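Long-range contacts in glutamate racemase (Francisella tularensis subsp. tularensis, PDB 3OUT), which belongs to the Asp/Glu/hydantoin racemase family of two-domain alpha/beta proteins and holds D-glutamic acid in a pocket in this model: residues F38-R43 against F57-T61; S81-K85 against D99-A103. All blocks are in the same frame, centred on the assembly; numbering follows the deposited sequence.

Contact 1: F38-R43 against F57-T61; sequences FGDIAR and FAAQT
Residues 38-39 end strand 35-39 in extended form. The chain then bends through an inverse gamma turn centred on Asp-40, with a weak Ile-41 N to Gly-39 O bond of 3.0 Å. A second backbone bond, Arg-43 N to Asp-40 O, is also 3.0 Å. Residues 57-61 are helical, part of helix 51-67. The backbones are nearest at Phe-38 CA and Thr-61 CA, 7.5 Å apart. There Phe-38 CD2 meets Thr-61 CG2 at 3.5 Å. In this alpha/beta fold, the end of a parallel strand and the loop after it pack on the next helix. Arg-43 (chi1 m, chi2 t, chi3 m) lays its guanidinium flat on the Phe-57 ring, planes at 14°. The cation-pi distance from Arg-43 CZ to the centroid of the Phe-57 ring is 3.8 Å. Arg-43 NH1 and NH2 both donate to Gln-60 OE1, at 2.9 and 2.8 Å. Arg-43 NE forms a salt bridge to Asp-40 OD2 at 2.8 Å. The same Asp-40 oxygen is hydrogen-bonded to Tyr-46 of the ligand pocket. Arg-43 also packs on Arg-43 of the second subunit.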
# COMPACT_ATOMS: atom_id res chain seq x y z
N PHE B 38 -4.11 -16.06 -4.03
CA PHE B 38 -3.92 -14.64 -3.67
C PHE B 38 -3.99 -13.77 -4.88
O PHE B 38 -3.20 -13.96 -5.82
CB PHE B 38 -2.60 -14.38 -2.95
CG PHE B 38 -2.58 -13.05 -2.21
CD1 PHE B 38 -2.83 -13.01 -0.86
CD2 PHE B 38 -2.41 -11.86 -2.90
CE1 PHE B 38 -2.91 -11.80 -0.19
CE2 PHE B 38 -2.46 -10.65 -2.24
CZ PHE B 38 -2.72 -10.63 -0.86
N GLY B 39 -4.86 -12.78 -4.86
CA GLY B 39 -4.87 -11.79 -5.92
C GLY B 39 -4.84 -10.40 -5.33
O GLY B 39 -5.68 -10.05 -4.48
N ASP B 40 -3.87 -9.59 -5.77
CA ASP B 40 -3.72 -8.20 -5.34
C ASP B 40 -4.62 -7.29 -6.18
O ASP B 40 -4.16 -6.36 -6.86
CB ASP B 40 -2.25 -7.78 -5.45
CG ASP B 40 -1.94 -6.45 -4.83
OD1 ASP B 40 -2.77 -5.90 -4.06
OD2 ASP B 40 -0.82 -5.94 -5.14
N ILE B 41 -5.91 -7.56 -6.10
CA ILE B 41 -6.94 -6.84 -6.89
C ILE B 41 -6.92 -5.31 -6.68
O ILE B 41 -7.28 -4.55 -7.58
CB ILE B 41 -8.36 -7.45 -6.65
CG1 ILE B 41 -8.37 -8.98 -6.74
CG2 ILE B 41 -9.36 -6.90 -7.67
CD1 ILE B 41 -7.70 -9.59 -8.03
N ALA B 42 -6.50 -4.84 -5.50
CA ALA B 42 -6.43 -3.41 -5.22
C ALA B 42 -5.45 -2.67 -6.13
O ALA B 42 -5.64 -1.49 -6.38
CB ALA B 42 -6.07 -3.17 -3.76
N ARG B 43 -4.40 -3.35 -6.61
CA ARG B 43 -3.29 -2.64 -7.30
C ARG B 43 -3.01 -3.14 -8.71
O ARG B 43 -2.09 -2.64 -9.36
CB ARG B 43 -2.03 -2.69 -6.40
CG ARG B 43 -2.29 -2.23 -5.01
CD ARG B 43 -1.03 -2.14 -4.14
NE ARG B 43 -0.41 -3.44 -3.89
CZ ARG B 43 0.44 -3.71 -2.93
NH1 ARG B 43 0.87 -2.75 -2.10
NH2 ARG B 43 0.93 -4.95 -2.85
N PHE B 57 5.60 -5.07 -4.52
CA PHE B 57 4.30 -5.69 -4.34
C PHE B 57 4.45 -7.19 -4.14
O PHE B 57 3.83 -7.81 -3.22
CB PHE B 57 3.43 -5.45 -5.57
CG PHE B 57 2.93 -4.06 -5.75
CD1 PHE B 57 3.08 -3.08 -4.80
CD2 PHE B 57 2.27 -3.77 -6.95
CE1 PHE B 57 2.57 -1.82 -5.03
CE2 PHE B 57 1.76 -2.52 -7.18
CZ PHE B 57 1.91 -1.57 -6.21
N ALA B 58 5.31 -7.82 -4.95
CA ALA B 58 5.48 -9.29 -4.88
C ALA B 58 6.10 -9.73 -3.55
O ALA B 58 5.72 -10.79 -3.04
CB ALA B 58 6.38 -9.80 -6.02
N ALA B 59 6.99 -8.91 -2.98
CA ALA B 59 7.56 -9.27 -1.67
C ALA B 59 6.46 -9.33 -0.61
O ALA B 59 6.45 -10.20 0.23
CB ALA B 59 8.71 -8.34 -1.27
N GLN B 60 5.48 -8.43 -0.68
CA GLN B 60 4.41 -8.42 0.29
C GLN B 60 3.54 -9.68 0.18
O GLN B 60 3.26 -10.33 1.19
CB GLN B 60 3.53 -7.18 0.10
CG GLN B 60 4.26 -5.83 0.32
CD GLN B 60 3.28 -4.72 0.22
OE1 GLN B 60 2.83 -4.41 -0.86
NE2 GLN B 60 2.91 -4.12 1.37
N THR B 61 3.13 -10.04 -1.04
CA THR B 61 2.28 -11.23 -1.27
C THR B 61 3.06 -12.48 -0.84
O THR B 61 2.51 -13.36 -0.24
CB THR B 61 1.84 -11.35 -2.71
OG1 THR B 61 1.02 -10.21 -3.01
CG2 THR B 61 1.03 -12.64 -2.95

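Contact 2: S81-K85 against D99-A103; sequences SAIAK and DVITA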
# COMPACT_ATOMS: atom_id res chain seq x y z
N SER B 81 6.40 -13.43 -12.50
CA SER B 81 7.48 -14.40 -12.82
C SER B 81 8.68 -13.77 -13.53
O SER B 81 9.83 -14.13 -13.31
CB SER B 81 6.94 -15.50 -13.72
OG SER B 81 5.91 -16.29 -13.06
N ALA B 82 8.40 -12.86 -14.45
CA ALA B 82 9.43 -12.19 -15.22
C ALA B 82 10.36 -11.32 -14.39
O ALA B 82 11.57 -11.19 -14.66
CB ALA B 82 8.76 -11.29 -16.27
N ILE B 83 9.77 -10.66 -13.39
CA ILE B 83 10.42 -9.55 -12.71
C ILE B 83 10.78 -9.81 -11.26
O ILE B 83 11.76 -9.24 -10.78
CB ILE B 83 9.56 -8.25 -12.86
CG1 ILE B 83 9.64 -7.79 -14.32
CG2 ILE B 83 9.93 -7.15 -11.85
CD1 ILE B 83 8.46 -6.91 -14.80
N ALA B 84 10.02 -10.69 -10.59
CA ALA B 84 10.13 -10.89 -9.14
C ALA B 84 10.30 -12.31 -8.70
O ALA B 84 10.22 -12.59 -7.50
CB ALA B 84 8.89 -10.24 -8.41
N LYS B 85 10.63 -13.24 -9.62
CA LYS B 85 10.77 -14.63 -9.22
C LYS B 85 11.81 -14.78 -8.13
O LYS B 85 11.59 -15.52 -7.18
CB LYS B 85 11.15 -15.51 -10.43
CG LYS B 85 11.18 -17.01 -10.15
CD LYS B 85 11.48 -17.79 -11.43
CE LYS B 85 12.87 -17.56 -11.99
NZ LYS B 85 13.23 -18.62 -13.01
N ASP B 99 7.05 -21.49 -11.56
CA ASP B 99 6.59 -20.24 -12.25
C ASP B 99 6.19 -20.51 -13.69
O ASP B 99 6.70 -21.44 -14.33
CB ASP B 99 7.62 -19.13 -12.20
CG ASP B 99 8.78 -19.37 -13.10
OD1 ASP B 99 9.68 -20.16 -12.73
OD2 ASP B 99 8.75 -18.83 -14.22
N VAL B 100 5.26 -19.71 -14.20
CA VAL B 100 4.70 -19.95 -15.54
C VAL B 100 5.67 -19.68 -16.68
O VAL B 100 5.51 -20.27 -17.74
CB VAL B 100 3.40 -19.15 -15.81
CG1 VAL B 100 2.23 -19.77 -15.07
CG2 VAL B 100 3.52 -17.59 -15.45
N ILE B 101 6.69 -18.83 -16.50
CA ILE B 101 7.66 -18.62 -17.56
C ILE B 101 8.52 -19.86 -17.73
O ILE B 101 8.75 -20.29 -18.87
CB ILE B 101 8.49 -17.34 -17.35
CG1 ILE B 101 7.57 -16.11 -17.42
CG2 ILE B 101 9.63 -17.23 -18.38
CD1 ILE B 101 8.30 -14.79 -17.32
N THR B 102 8.96 -20.46 -16.62
CA THR B 102 9.67 -21.76 -16.71
C THR B 102 8.84 -22.79 -17.47
O THR B 102 9.38 -23.54 -18.30
CB THR B 102 10.06 -22.27 -15.30
OG1 THR B 102 10.91 -21.29 -14.68
CG2 THR B 102 10.76 -23.62 -15.35
N ALA B 103 7.56 -22.84 -17.19
CA ALA B 103 6.64 -23.73 -17.90
C ALA B 103 6.59 -23.43 -19.40
O ALA B 103 6.69 -24.33 -20.23
CB ALA B 103 5.23 -23.64 -17.29
O HOH W 1 11.38 -18.07 -14.94
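Asp-99 ends strand 97-99 and is the N-cap of helix 100-106. Its CA lies 5.9 Å from Ser-81 CA, the nearest backbone approach. Its side chain (chi1 p) turns back over the first helical turn. Asp-99 OD2 accepts from Thr-102 N at 2.9 Å, and Asp-99 OD1 accepts from Thr-102 OG1 at 2.6 Å. The same carboxylate faces Lys-85. Lys-85 NZ to Asp-99 OD1 is a long salt bridge of 3.9 Å. A water completes the link: it accepts from Lys-85 NZ at 2.7 Å and donates to Asp-99 OD2 at 2.8 Å. Asp-99 CB also lies 3.4 Å from Ser-81 OG, which is hydrogen-bonded to Cys-77 O, just before helix 78-92. In this alpha/beta fold the contact thus joins helix 78-92 to the capped start of the next helix, just after strand 97-99. Val-100 follows, with CG2 3.6 Å from Ser-81 OG. Its side chain is about 6 Å from the bound D-glutamic acid, and it also touches Ala-211 of helix 208-221. Ile-101 points toward helix 78-92. Its CD1 packs on Ala-82 CB at 3.7 Å and its CG1 on Ser-81 CB at 3.8 Å, while Ala-127 lies against both Ala-82 and Ile-101. Thr-102 comes last, its OG1 3.9 Å from Lys-85 NZ.

In the fold
From the N terminus, the chain first runs through strands 10-14 and 35-39. Contact 1 then closes the 13-residue span of loop and first helical turns between strand 35-39 and residues 57-61. Strand 72-75 comes next, on the other side of strand 10-14 from strand 35-39. Contact 2 closes the 13-residue connection that holds the end of helix 78-92 and the start of strand 97-99. The two contacts are in series and neither nests nor crosses. Their centres are about 16 Å apart, yet they meet at Ala-58 CB and Ala-84 CB, 3.5 Å apart. Contact 1 ties helix 51-67 to the end of strand 35-39 and the loop after it; contact 2 ties helix 78-92 to the junction of strand 97-99 and helix 100-106.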